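Glucosidase (Croceicoccus marinus, PDB 5Z3K) probably hydrolyses O-glycosidic bonds, acting as a beta-glucosidase of glycoside hydrolase family 39. Local coordinates at residues I320-D323 and A329-G332; E276-A281 and A445-K450; A78-P83 and L123-Q128; T65-N68 and P74-S77. All blocks are in the same frame, centred on the assembly; numbering follows the deposited sequence.

Contact 1 of 4, residues I320-D323 and A329-G332; sequences IFED and ARTG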
loop_
_atom_site.group_PDB
_atom_site.type_symbol
_atom_site.label_atom_id
_atom_site.label_comp_id
_atom_site.label_asym_id
_atom_site.label_seq_id
_atom_site.Cartn_x
_atom_site.Cartn_y
_atom_site.Cartn_z
ATOM N N ILE A 320 -6.937 -10.174 -0.446
ATOM C CA ILE A 320 -8.327 -9.759 -0.627
ATOM C C ILE A 320 -9.062 -10.560 -1.695
ATOM O O ILE A 320 -10.297 -10.546 -1.715
ATOM C CB ILE A 320 -8.453 -8.255 -0.945
ATOM C CG1 ILE A 320 -7.669 -7.878 -2.213
ATOM C CG2 ILE A 320 -8.014 -7.434 0.264
ATOM C CD1 ILE A 320 -7.920 -6.435 -2.674
ATOM N N PHE A 321 -8.356 -11.265 -2.575
ATOM C CA PHE A 321 -9.031 -12.093 -3.564
ATOM C C PHE A 321 -9.447 -13.429 -2.956
ATOM O O PHE A 321 -8.870 -13.897 -1.976
ATOM C CB PHE A 321 -8.122 -12.362 -4.767
ATOM C CG PHE A 321 -7.873 -11.152 -5.621
ATOM C CD1 PHE A 321 -6.964 -10.177 -5.219
ATOM C CD2 PHE A 321 -8.519 -11.005 -6.838
ATOM C CE1 PHE A 321 -6.744 -9.056 -6.009
ATOM C CE2 PHE A 321 -8.301 -9.889 -7.634
ATOM C CZ PHE A 321 -7.414 -8.915 -7.221
ATOM N N GLU A 322 -10.450 -14.061 -3.568
ATOM C CA GLU A 322 -10.780 -15.421 -3.161
ATOM C C GLU A 322 -9.629 -16.362 -3.501
ATOM O O GLU A 322 -8.799 -16.070 -4.362
ATOM C CB GLU A 322 -12.059 -15.900 -3.855
ATOM C CG GLU A 322 -13.274 -15.030 -3.570
ATOM C CD GLU A 322 -13.690 -15.078 -2.119
ATOM O OE1 GLU A 322 -13.730 -16.177 -1.531
ATOM O OE2 GLU A 322 -13.995 -14.015 -1.559
ATOM N N ASP A 323 -9.617 -17.526 -2.835
ATOM C CA ASP A 323 -8.568 -18.523 -3.063
ATOM C C ASP A 323 -8.340 -18.805 -4.548
ATOM O O ASP A 323 -7.202 -19.047 -4.975
ATOM C CB ASP A 323 -8.910 -19.819 -2.321
ATOM C CG ASP A 323 -8.822 -19.676 -0.808
ATOM O OD1 ASP A 323 -8.479 -18.580 -0.309
ATOM O OD2 ASP A 323 -9.101 -20.671 -0.100
ATOM N N ALA A 329 -16.297 -7.883 -2.753
ATOM C CA ALA A 329 -16.425 -6.468 -2.427
ATOM C C ALA A 329 -15.064 -5.832 -2.149
ATOM O O ALA A 329 -14.838 -4.667 -2.503
ATOM C CB ALA A 329 -17.361 -6.277 -1.229
ATOM N N ARG A 330 -14.149 -6.563 -1.507
ATOM C CA ARG A 330 -12.817 -6.002 -1.249
ATOM C C ARG A 330 -12.084 -5.705 -2.555
ATOM O O ARG A 330 -11.478 -4.638 -2.714
ATOM C CB ARG A 330 -11.979 -6.953 -0.386
ATOM C CG ARG A 330 -12.228 -6.882 1.123
ATOM C CD ARG A 330 -11.672 -8.137 1.807
ATOM N NE ARG A 330 -12.453 -9.325 1.463
ATOM C CZ ARG A 330 -12.015 -10.575 1.562
ATOM N NH1 ARG A 330 -10.783 -10.819 2.005
ATOM N NH2 ARG A 330 -12.821 -11.581 1.227
ATOM N N THR A 331 -12.092 -6.656 -3.496
ATOM C CA THR A 331 -11.418 -6.394 -4.762
ATOM C C THR A 331 -12.144 -5.306 -5.537
ATOM O O THR A 331 -11.513 -4.556 -6.288
ATOM C CB THR A 331 -11.294 -7.674 -5.603
ATOM O OG1 THR A 331 -12.589 -8.178 -5.939
ATOM C CG2 THR A 331 -10.534 -8.754 -4.833
ATOM N N GLY A 332 -13.462 -5.197 -5.363
ATOM C CA GLY A 332 -14.182 -4.126 -6.016
ATOM C C GLY A 332 -13.767 -2.775 -5.466
ATOM O O GLY A 332 -13.436 -1.859 -6.222
HETATM O O HOH W 1 -10.003 -13.749 0.875
HETATM O O HOH W 2 -15.492 -12.740 0.163
HETATM O O HOH W 3 -12.254 -14.365 0.753
#

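Contact 2 of 4, residues E276-A281 and A445-K450; sequences EDFDNA and ADRDHK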
loop_
_atom_site.group_PDB
_atom_site.type_symbol
_atom_site.label_atom_id
_atom_site.label_comp_id
_atom_site.label_asym_id
_atom_site.label_seq_id
_atom_site.Cartn_x
_atom_site.Cartn_y
_atom_site.Cartn_z
ATOM N N GLU A 276 -16.133 -9.493 7.843
ATOM C CA GLU A 276 -16.967 -9.585 6.661
ATOM C C GLU A 276 -16.254 -8.942 5.479
ATOM O O GLU A 276 -15.584 -7.914 5.625
ATOM C CB GLU A 276 -18.320 -8.906 6.885
ATOM C CG GLU A 276 -19.136 -9.483 8.042
ATOM C CD GLU A 276 -19.687 -10.878 7.753
ATOM O OE1 GLU A 276 -19.786 -11.267 6.569
ATOM O OE2 GLU A 276 -20.029 -11.585 8.724
ATOM N N ASP A 277 -16.404 -9.568 4.310
ATOM C CA ASP A 277 -15.890 -9.018 3.056
ATOM C C ASP A 277 -16.295 -7.552 2.880
ATOM O O ASP A 277 -15.456 -6.693 2.586
ATOM C CB ASP A 277 -16.398 -9.890 1.901
ATOM C CG ASP A 277 -16.101 -9.312 0.520
ATOM O OD1 ASP A 277 -14.952 -8.901 0.262
ATOM O OD2 ASP A 277 -17.027 -9.300 -0.327
ATOM N N PHE A 278 -17.576 -7.244 3.079
ATOM C CA PHE A 278 -18.061 -5.911 2.739
ATOM C C PHE A 278 -17.660 -4.871 3.779
ATOM O O PHE A 278 -17.456 -3.707 3.421
ATOM C CB PHE A 278 -19.586 -5.931 2.549
ATOM C CG PHE A 278 -20.311 -6.837 3.511
ATOM C CD1 PHE A 278 -20.733 -6.362 4.742
ATOM C CD2 PHE A 278 -20.559 -8.161 3.187
ATOM C CE1 PHE A 278 -21.388 -7.190 5.634
ATOM C CE2 PHE A 278 -21.213 -8.997 4.073
ATOM C CZ PHE A 278 -21.628 -8.516 5.296
ATOM N N ASP A 279 -17.525 -5.273 5.050
ATOM C CA ASP A 279 -16.980 -4.377 6.074
ATOM C C ASP A 279 -15.559 -3.959 5.718
ATOM O O ASP A 279 -15.196 -2.776 5.798
ATOM C CB ASP A 279 -16.973 -5.068 7.441
ATOM C CG ASP A 279 -18.357 -5.275 8.015
ATOM O OD1 ASP A 279 -19.321 -4.722 7.463
ATOM O OD2 ASP A 279 -18.467 -5.994 9.027
ATOM N N ASN A 280 -14.740 -4.938 5.341
ATOM C CA ASN A 280 -13.341 -4.696 5.011
ATOM C C ASN A 280 -13.218 -3.790 3.792
ATOM O O ASN A 280 -12.392 -2.872 3.775
ATOM C CB ASN A 280 -12.648 -6.046 4.766
ATOM C CG ASN A 280 -11.121 -5.946 4.774
ATOM O OD1 ASN A 280 -10.537 -5.117 4.077
ATOM N ND2 ASN A 280 -10.472 -6.810 5.555
ATOM N N ALA A 281 -14.041 -4.039 2.766
ATOM C CA ALA A 281 -14.066 -3.195 1.573
ATOM C C ALA A 281 -14.339 -1.737 1.929
ATOM O O ALA A 281 -13.645 -0.826 1.460
ATOM C CB ALA A 281 -15.134 -3.712 0.608
ATOM N N ALA A 445 -19.527 -1.556 -4.589
ATOM C CA ALA A 445 -18.957 -2.714 -3.902
ATOM C C ALA A 445 -19.595 -2.789 -2.524
ATOM O O ALA A 445 -19.422 -1.882 -1.706
ATOM C CB ALA A 445 -17.432 -2.624 -3.805
ATOM N N ASP A 446 -20.369 -3.838 -2.280
ATOM C CA ASP A 446 -21.043 -3.984 -0.995
ATOM C C ASP A 446 -21.400 -5.462 -0.824
ATOM O O ASP A 446 -20.841 -6.324 -1.511
ATOM C CB ASP A 446 -22.247 -3.024 -0.898
ATOM C CG ASP A 446 -23.359 -3.344 -1.886
ATOM O OD1 ASP A 446 -23.322 -4.402 -2.550
ATOM O OD2 ASP A 446 -24.307 -2.530 -1.977
ATOM N N ARG A 447 -22.318 -5.757 0.100
ATOM C CA ARG A 447 -22.637 -7.149 0.395
ATOM C C ARG A 447 -23.247 -7.869 -0.799
ATOM O O ARG A 447 -23.265 -9.108 -0.822
ATOM C CB ARG A 447 -23.579 -7.231 1.597
ATOM C CG ARG A 447 -24.929 -6.573 1.380
ATOM C CD ARG A 447 -25.963 -7.078 2.390
ATOM N NE ARG A 447 -25.460 -7.118 3.768
ATOM C CZ ARG A 447 -25.170 -8.236 4.433
ATOM N NH1 ARG A 447 -25.314 -9.421 3.848
ATOM N NH2 ARG A 447 -24.730 -8.169 5.681
ATOM N N ASP A 448 -23.713 -7.131 -1.801
ATOM C CA ASP A 448 -24.332 -7.721 -2.979
ATOM C C ASP A 448 -23.567 -7.467 -4.272
ATOM O O ASP A 448 -24.007 -7.932 -5.329
ATOM C CB ASP A 448 -25.767 -7.193 -3.140
ATOM C CG ASP A 448 -26.645 -7.531 -1.951
ATOM O OD1 ASP A 448 -26.558 -8.674 -1.460
ATOM O OD2 ASP A 448 -27.403 -6.646 -1.492
ATOM N N HIS A 449 -22.458 -6.730 -4.236
ATOM C CA HIS A 449 -21.803 -6.322 -5.471
ATOM C C HIS A 449 -20.300 -6.276 -5.279
ATOM O O HIS A 449 -19.804 -5.974 -4.186
ATOM C CB HIS A 449 -22.287 -4.948 -5.940
ATOM C CG HIS A 449 -23.766 -4.862 -6.099
ATOM N ND1 HIS A 449 -24.404 -5.182 -7.277
ATOM C CD2 HIS A 449 -24.737 -4.520 -5.222
ATOM C CE1 HIS A 449 -25.706 -5.016 -7.125
ATOM N NE2 HIS A 449 -25.934 -4.620 -5.886
ATOM N N LYS A 450 -19.587 -6.534 -6.379
ATOM C CA LYS A 450 -18.133 -6.656 -6.412
ATOM C C LYS A 450 -17.474 -5.544 -7.219
ATOM O O LYS A 450 -16.447 -5.769 -7.864
ATOM C CB LYS A 450 -17.717 -8.003 -6.997
ATOM C CG LYS A 450 -18.577 -9.182 -6.595
ATOM C CD LYS A 450 -18.172 -10.461 -7.371
ATOM C CE LYS A 450 -18.000 -10.170 -8.850
ATOM N NZ LYS A 450 -18.247 -11.395 -9.671
#

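Contact 3 of 4, residues A78-P83 and L123-Q128; sequences ADPSDP and LAKYEQ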
loop_
_atom_site.group_PDB
_atom_site.type_symbol
_atom_site.label_atom_id
_atom_site.label_comp_id
_atom_site.label_asym_id
_atom_site.label_seq_id
_atom_site.Cartn_x
_atom_site.Cartn_y
_atom_site.Cartn_z
ATOM N N ALA A 78 29.746 -18.578 -5.036
ATOM C CA ALA A 78 29.858 -18.309 -6.465
ATOM C C ALA A 78 30.477 -16.938 -6.728
ATOM O O ALA A 78 30.497 -16.056 -5.869
ATOM C CB ALA A 78 28.486 -18.399 -7.138
ATOM N N ASP A 79 30.982 -16.774 -7.943
ATOM C CA ASP A 79 31.562 -15.508 -8.382
ATOM C C ASP A 79 30.487 -14.425 -8.446
ATOM O O ASP A 79 29.567 -14.527 -9.267
ATOM C CB ASP A 79 32.213 -15.724 -9.748
ATOM C CG ASP A 79 32.860 -14.476 -10.318
ATOM O OD1 ASP A 79 32.694 -13.366 -9.774
ATOM O OD2 ASP A 79 33.545 -14.621 -11.352
ATOM N N PRO A 80 30.576 -13.366 -7.633
ATOM C CA PRO A 80 29.526 -12.333 -7.646
ATOM C C PRO A 80 29.570 -11.423 -8.862
ATOM O O PRO A 80 28.657 -10.605 -9.026
ATOM C CB PRO A 80 29.808 -11.541 -6.367
ATOM C CG PRO A 80 31.292 -11.656 -6.211
ATOM C CD PRO A 80 31.650 -13.045 -6.678
ATOM N N SER A 81 30.598 -11.521 -9.705
ATOM C CA SER A 81 30.679 -10.725 -10.921
ATOM C C SER A 81 30.085 -11.429 -12.132
ATOM O O SER A 81 29.997 -10.821 -13.200
ATOM C CB SER A 81 32.136 -10.365 -11.215
ATOM O OG SER A 81 32.608 -9.444 -10.257
ATOM N N ASP A 82 29.688 -12.689 -11.993
ATOM C CA ASP A 82 29.166 -13.471 -13.101
ATOM C C ASP A 82 27.645 -13.458 -13.056
ATOM O O ASP A 82 27.069 -13.943 -12.072
ATOM C CB ASP A 82 29.687 -14.902 -13.009
ATOM C CG ASP A 82 29.336 -15.745 -14.226
ATOM O OD1 ASP A 82 28.378 -15.412 -14.951
ATOM O OD2 ASP A 82 30.019 -16.768 -14.455
ATOM N N PRO A 83 26.956 -12.942 -14.079
ATOM C CA PRO A 83 25.486 -13.014 -14.081
ATOM C C PRO A 83 24.956 -14.418 -13.890
ATOM O O PRO A 83 23.855 -14.589 -13.349
ATOM C CB PRO A 83 25.113 -12.453 -15.460
ATOM C CG PRO A 83 26.227 -11.527 -15.790
ATOM C CD PRO A 83 27.467 -12.196 -15.243
ATOM N N LEU A 123 30.060 -9.206 4.662
ATOM C CA LEU A 123 29.385 -7.955 4.329
ATOM C C LEU A 123 29.895 -7.387 3.011
ATOM O O LEU A 123 29.117 -6.826 2.226
ATOM C CB LEU A 123 29.567 -6.949 5.470
ATOM C CG LEU A 123 28.657 -5.720 5.492
ATOM C CD1 LEU A 123 27.205 -6.135 5.650
ATOM C CD2 LEU A 123 29.076 -4.737 6.593
ATOM N N ALA A 124 31.193 -7.537 2.741
ATOM C CA ALA A 124 31.748 -7.042 1.486
ATOM C C ALA A 124 31.129 -7.751 0.285
ATOM O O ALA A 124 30.768 -7.102 -0.704
ATOM C CB ALA A 124 33.271 -7.201 1.490
ATOM N N LYS A 125 30.975 -9.080 0.357
ATOM C CA LYS A 125 30.356 -9.802 -0.754
ATOM C C LYS A 125 28.858 -9.520 -0.830
ATOM O O LYS A 125 28.302 -9.390 -1.927
ATOM C CB LYS A 125 30.618 -11.306 -0.631
ATOM C CG LYS A 125 30.274 -12.114 -1.903
ATOM C CD LYS A 125 30.677 -13.570 -1.774
ATOM C CE LYS A 125 30.751 -14.232 -3.140
ATOM N NZ LYS A 125 31.349 -15.605 -3.093
ATOM N N TYR A 126 28.188 -9.431 0.323
ATOM C CA TYR A 126 26.784 -9.026 0.339
ATOM C C TYR A 126 26.588 -7.718 -0.429
ATOM O O TYR A 126 25.694 -7.598 -1.276
ATOM C CB TYR A 126 26.317 -8.898 1.795
ATOM C CG TYR A 126 24.839 -8.611 1.974
ATOM C CD1 TYR A 126 23.893 -9.637 1.911
ATOM C CD2 TYR A 126 24.392 -7.320 2.220
ATOM C CE1 TYR A 126 22.527 -9.369 2.089
ATOM C CE2 TYR A 126 23.036 -7.047 2.397
ATOM C CZ TYR A 126 22.115 -8.079 2.330
ATOM O OH TYR A 126 20.769 -7.814 2.495
ATOM N N GLU A 127 27.457 -6.738 -0.174
ATOM C CA GLU A 127 27.335 -5.440 -0.832
ATOM C C GLU A 127 27.524 -5.555 -2.347
ATOM O O GLU A 127 26.782 -4.929 -3.114
ATOM C CB GLU A 127 28.339 -4.458 -0.213
ATOM C CG GLU A 127 28.283 -3.046 -0.787
ATOM C CD GLU A 127 29.153 -2.058 -0.014
ATOM O OE1 GLU A 127 29.612 -2.405 1.094
ATOM O OE2 GLU A 127 29.364 -0.929 -0.508
ATOM N N GLN A 128 28.479 -6.341 -2.782
ATOM C CA GLN A 128 28.683 -6.524 -4.187
ATOM C C GLN A 128 27.445 -7.168 -4.843
ATOM O O GLN A 128 27.043 -6.784 -5.870
ATOM C CB GLN A 128 29.878 -7.444 -4.449
ATOM C CG GLN A 128 31.229 -6.947 -4.062
ATOM C CD GLN A 128 32.309 -7.965 -4.461
ATOM O OE1 GLN A 128 32.627 -8.853 -3.718
ATOM N NE2 GLN A 128 32.775 -7.877 -5.676
#

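Contact 4 of 4, residues T65-N68 and P74-S77; sequences TIDN and PDWS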
loop_
_atom_site.group_PDB
_atom_site.type_symbol
_atom_site.label_atom_id
_atom_site.label_comp_id
_atom_site.label_asym_id
_atom_site.label_seq_id
_atom_site.Cartn_x
_atom_site.Cartn_y
_atom_site.Cartn_z
ATOM N N THR A 65 20.499 -14.980 3.136
ATOM C CA THR A 65 21.832 -14.811 3.693
ATOM C C THR A 65 22.537 -16.138 3.943
ATOM O O THR A 65 23.668 -16.145 4.429
ATOM C CB THR A 65 21.768 -13.999 4.992
ATOM O OG1 THR A 65 20.732 -14.518 5.832
ATOM C CG2 THR A 65 21.478 -12.534 4.684
ATOM N N ILE A 66 21.887 -17.255 3.648
ATOM C CA ILE A 66 22.538 -18.548 3.531
ATOM C C ILE A 66 22.227 -19.079 2.133
ATOM O O ILE A 66 21.437 -18.495 1.389
ATOM C CB ILE A 66 22.082 -19.536 4.619
ATOM C CG1 ILE A 66 20.575 -19.792 4.491
ATOM C CG2 ILE A 66 22.450 -19.012 6.014
ATOM C CD1 ILE A 66 19.997 -20.660 5.578
ATOM N N ASP A 67 22.860 -20.193 1.781
ATOM C CA ASP A 67 22.573 -20.820 0.497
ATOM C C ASP A 67 21.138 -21.321 0.479
ATOM O O ASP A 67 20.649 -21.887 1.460
ATOM C CB ASP A 67 23.539 -21.984 0.224
ATOM C CG ASP A 67 24.971 -21.523 -0.049
ATOM O OD1 ASP A 67 25.273 -20.323 0.118
ATOM O OD2 ASP A 67 25.805 -22.379 -0.429
ATOM N N ASN A 68 20.466 -21.121 -0.654
ATOM C CA ASN A 68 19.044 -21.406 -0.828
ATOM C C ASN A 68 18.743 -21.352 -2.321
ATOM O O ASN A 68 19.032 -20.337 -2.971
ATOM C CB ASN A 68 18.205 -20.389 -0.036
ATOM C CG ASN A 68 16.702 -20.614 -0.161
ATOM O OD1 ASN A 68 16.230 -21.397 -0.981
ATOM N ND2 ASN A 68 15.938 -19.889 0.652
ATOM N N PRO A 74 21.868 -17.826 -5.051
ATOM C CA PRO A 74 21.592 -19.089 -4.348
ATOM C C PRO A 74 22.809 -19.740 -3.720
ATOM O O PRO A 74 22.642 -20.510 -2.770
ATOM C CB PRO A 74 20.992 -19.984 -5.445
ATOM C CG PRO A 74 21.398 -19.359 -6.725
ATOM C CD PRO A 74 21.553 -17.896 -6.483
ATOM N N ASP A 75 24.013 -19.462 -4.212
ATOM C CA ASP A 75 25.243 -20.104 -3.747
ATOM C C ASP A 75 26.230 -19.004 -3.391
ATOM O O ASP A 75 26.815 -18.378 -4.282
ATOM C CB ASP A 75 25.812 -21.024 -4.830
ATOM C CG ASP A 75 27.107 -21.714 -4.422
ATOM O OD1 ASP A 75 27.795 -21.267 -3.482
ATOM O OD2 ASP A 75 27.443 -22.720 -5.079
ATOM N N TRP A 76 26.452 -18.791 -2.096
ATOM C CA TRP A 76 27.294 -17.671 -1.689
ATOM C C TRP A 76 28.784 -17.908 -1.937
ATOM O O TRP A 76 29.580 -16.990 -1.711
ATOM C CB TRP A 76 27.032 -17.338 -0.219
ATOM C CG TRP A 76 25.794 -16.498 -0.065
ATOM C CD1 TRP A 76 24.556 -16.916 0.350
ATOM C CD2 TRP A 76 25.673 -15.105 -0.355
ATOM N NE1 TRP A 76 23.671 -15.855 0.339
ATOM C CE2 TRP A 76 24.332 -14.733 -0.089
ATOM C CE3 TRP A 76 26.568 -14.129 -0.809
ATOM C CZ2 TRP A 76 23.870 -13.427 -0.265
ATOM C CZ3 TRP A 76 26.108 -12.827 -0.978
ATOM C CH2 TRP A 76 24.769 -12.489 -0.704
ATOM N N SER A 77 29.185 -19.084 -2.417
ATOM C CA SER A 77 30.567 -19.282 -2.834
ATOM C C SER A 77 30.804 -18.895 -4.289
ATOM O O SER A 77 31.959 -18.875 -4.730
ATOM C CB SER A 77 30.977 -20.743 -2.620
ATOM O OG SER A 77 30.304 -21.603 -3.526
HETATM O O HOH W 4 28.251 -21.651 -0.627
#

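Contact 1 of 4, residues I320-D323 and A329-G332
R330 runs past I320 and ends beside E322, its aliphatic part antiparallel to the isoleucine side chain. Its CB lies 3.8 Å from I320 CB and also borders I320 CG2. Further out, R330 CD meets that same methyl branch, CG2. A bend at chi3 (-69°) then turns the guanidinium over the backbone of the 320-323 loop. There I320 O lies 3.7 Å from R330 CZ, over the middle of one face of the flat group, while its own hydrogen bond comes from N328 ND2. NE is spent on a salt bridge with D277. At the tip, NH1 donates to water 1, which also reaches F321 O. NH2 faces E322 OE2 at 3.9 Å, a long salt bridge with the carboxylate and guanidinium planes 86° apart; OE2 also accepts from N328 ND2. Waters 2 and 3, lying in the guanidinium plane at its edge, fill in for a direct bond: water 3 is 2.9 Å from both NH2 and OE2, and the NH2 bond to water 2 is weak. With a leucine in its place, D277 would probably be left without its salt-bridge mate, and E322 without its distant, water-linked positive charge. These bonds hold the loop against the first turn of helix 329-341, the helix that follows the last strand, 298-301, of the parallel eight-stranded barrel. One residue on, T331 presents CG2 squarely to the F321 ring, 3.5 Å from its centroid and 8° off the normal, a CH-pi contact. T331 OG1 is hydrogen-bonded to the backbone N of N328.

Contact 2 of 4, residues E276-A281 and A445-K450
F278 and R447 run alongside each other in the same direction and carry most of this surface contact. Near the backbone the ring of F278 receives R447 CB over one face, a CH-pi contact 3.9 Å from the ring centroid. E276 CB sits over the opposite face, so the phenyl group is held between its own helix start and the turn after strand 438-446. Further out the arginine passes along the ring: a chi1 of 63° tucks CG over the backbone, and a bend at chi3 brings the guanidinium back over the far end. R447 CZ stands 4.2 Å from the centroid, 34° off the normal, an off-centre cation-pi pair in which NH2 comes tightly to F278 CZ at 3.1 Å. The two planes are inclined at 47°, so this is no flat stack. E276 OE1, 5.9 Å from R447 NH2, may add a weak long-range attraction. D446 adds backbone: its carbonyl carbon is 3.9 Å from F278 CB, while its CB bond is directed away from the helix. D446 OD1 accepts the backbone N of D448 at 2.9 Å, from above the carboxylate plane, forming an Asx turn inside the type I turn D446-H449. OD2 pairs with R444. The turn probably helps to set the direction in which R447 leaves the backbone. Here the connection between antiparallel strands 438-446 and 452-459 of the nine-stranded mixed sheet meets the N-terminal end of helix 277-291, an interface between the beta-sheet domain and the TIM barrel characteristic of GH39 enzymes.

Contact 3 of 4, residues A78-P83 and L123-Q128
Fully extended torsions carry K125 out to the 78-83 loop: CG stands opposite the backbone N (chi1 -167°), and every later torsion is also near 180°. The chain therefore reaches from helix to loop at full length, and NZ meets A78 O at 2.9 Å. The ammonium nitrogen is tilted 31° from the plane of that carbonyl. W76 O is its stronger acceptor, so one lysine grips two backbone oxygens of the same loop. On its way K125 CE passes 3.8 Å from P80 CD, the two side chains crossing at about a right angle. Q128, one turn on along the helix, brings its amide to the same proline, with OE1 4.0 Å from P80 CG. Within the loop, D79 OD1 accepts the backbone N of S81 at 2.8 Å, from above the carboxylate plane, in an Asx turn that overlaps the type I turn D79-D82. P80 occupies the second position of that turn, and its carbonyl is bonded by Y86 and N132. An excursion between strand 53-55 and helix 89-100 is thereby laid against the start of helix 123-138, at the periphery of the strand-C-terminal end of a (beta/alpha)8 barrel.

Contact 4 of 4, residues T65-N68 and P74-S77
Within the long loop from strand 53-55 to helix 89-100 the chain doubles back, and D67 and N68 meet P74 and W76 where its two arms close. N68 N donates to P74 O at 3.1 Å. The second tie is nearly straight: W76 N reaches D67 OD1 at 2.9 Å with a 171° angle at hydrogen, approaching from above the carboxylate plane. The indole sets its edge against the backbone of I66 and D67, and its NE1 bonds D64 O. A glycerol, probably from the crystallisation liquor, lies beside W76 and is bonded by T65 O. D75, with CG opposite its backbone N (chi1 179°), turns OD1 to S77 N at 2.8 Å, an Asx turn, and to S77 OG at 2.5 Å from the same face. Water 4 donates to D67 OD2 at 2.6 Å and to D75 OD1 at 2.9 Å. Losing the D75 carboxylate to an alanine would probably leave both S77 donors without their acceptor and deprive water 4 of one of its two carboxylate partners. The like-charged D67 OD2 and D75 OD1 stand 3.8 Å apart, so the donors around them probably offset a repulsion that might otherwise raise the proton affinity of one acid.

How the contacts relate
The four contacts form two pairs in separate regions of the molecule. Contacts 4 and 3, centres 11 Å apart, come first in sequence and share the loop between strand 53-55 and helix 89-100; K125 of helix 123-138 joins them. Contacts 1 and 2, centres 9 Å apart, meet through D277, R330 and A329, linking the starts of helices 277-291 and 329-341. Contact 1 is nested in the loop closed by contact 2, whose second segment belongs to the nine-stranded sheet. Some 48 Å separate the centres of contacts 2 and 3: one pair lies at the barrel's periphery; in the other, contact 2 joins the barrel to the sheet and contact 1 packs beside it.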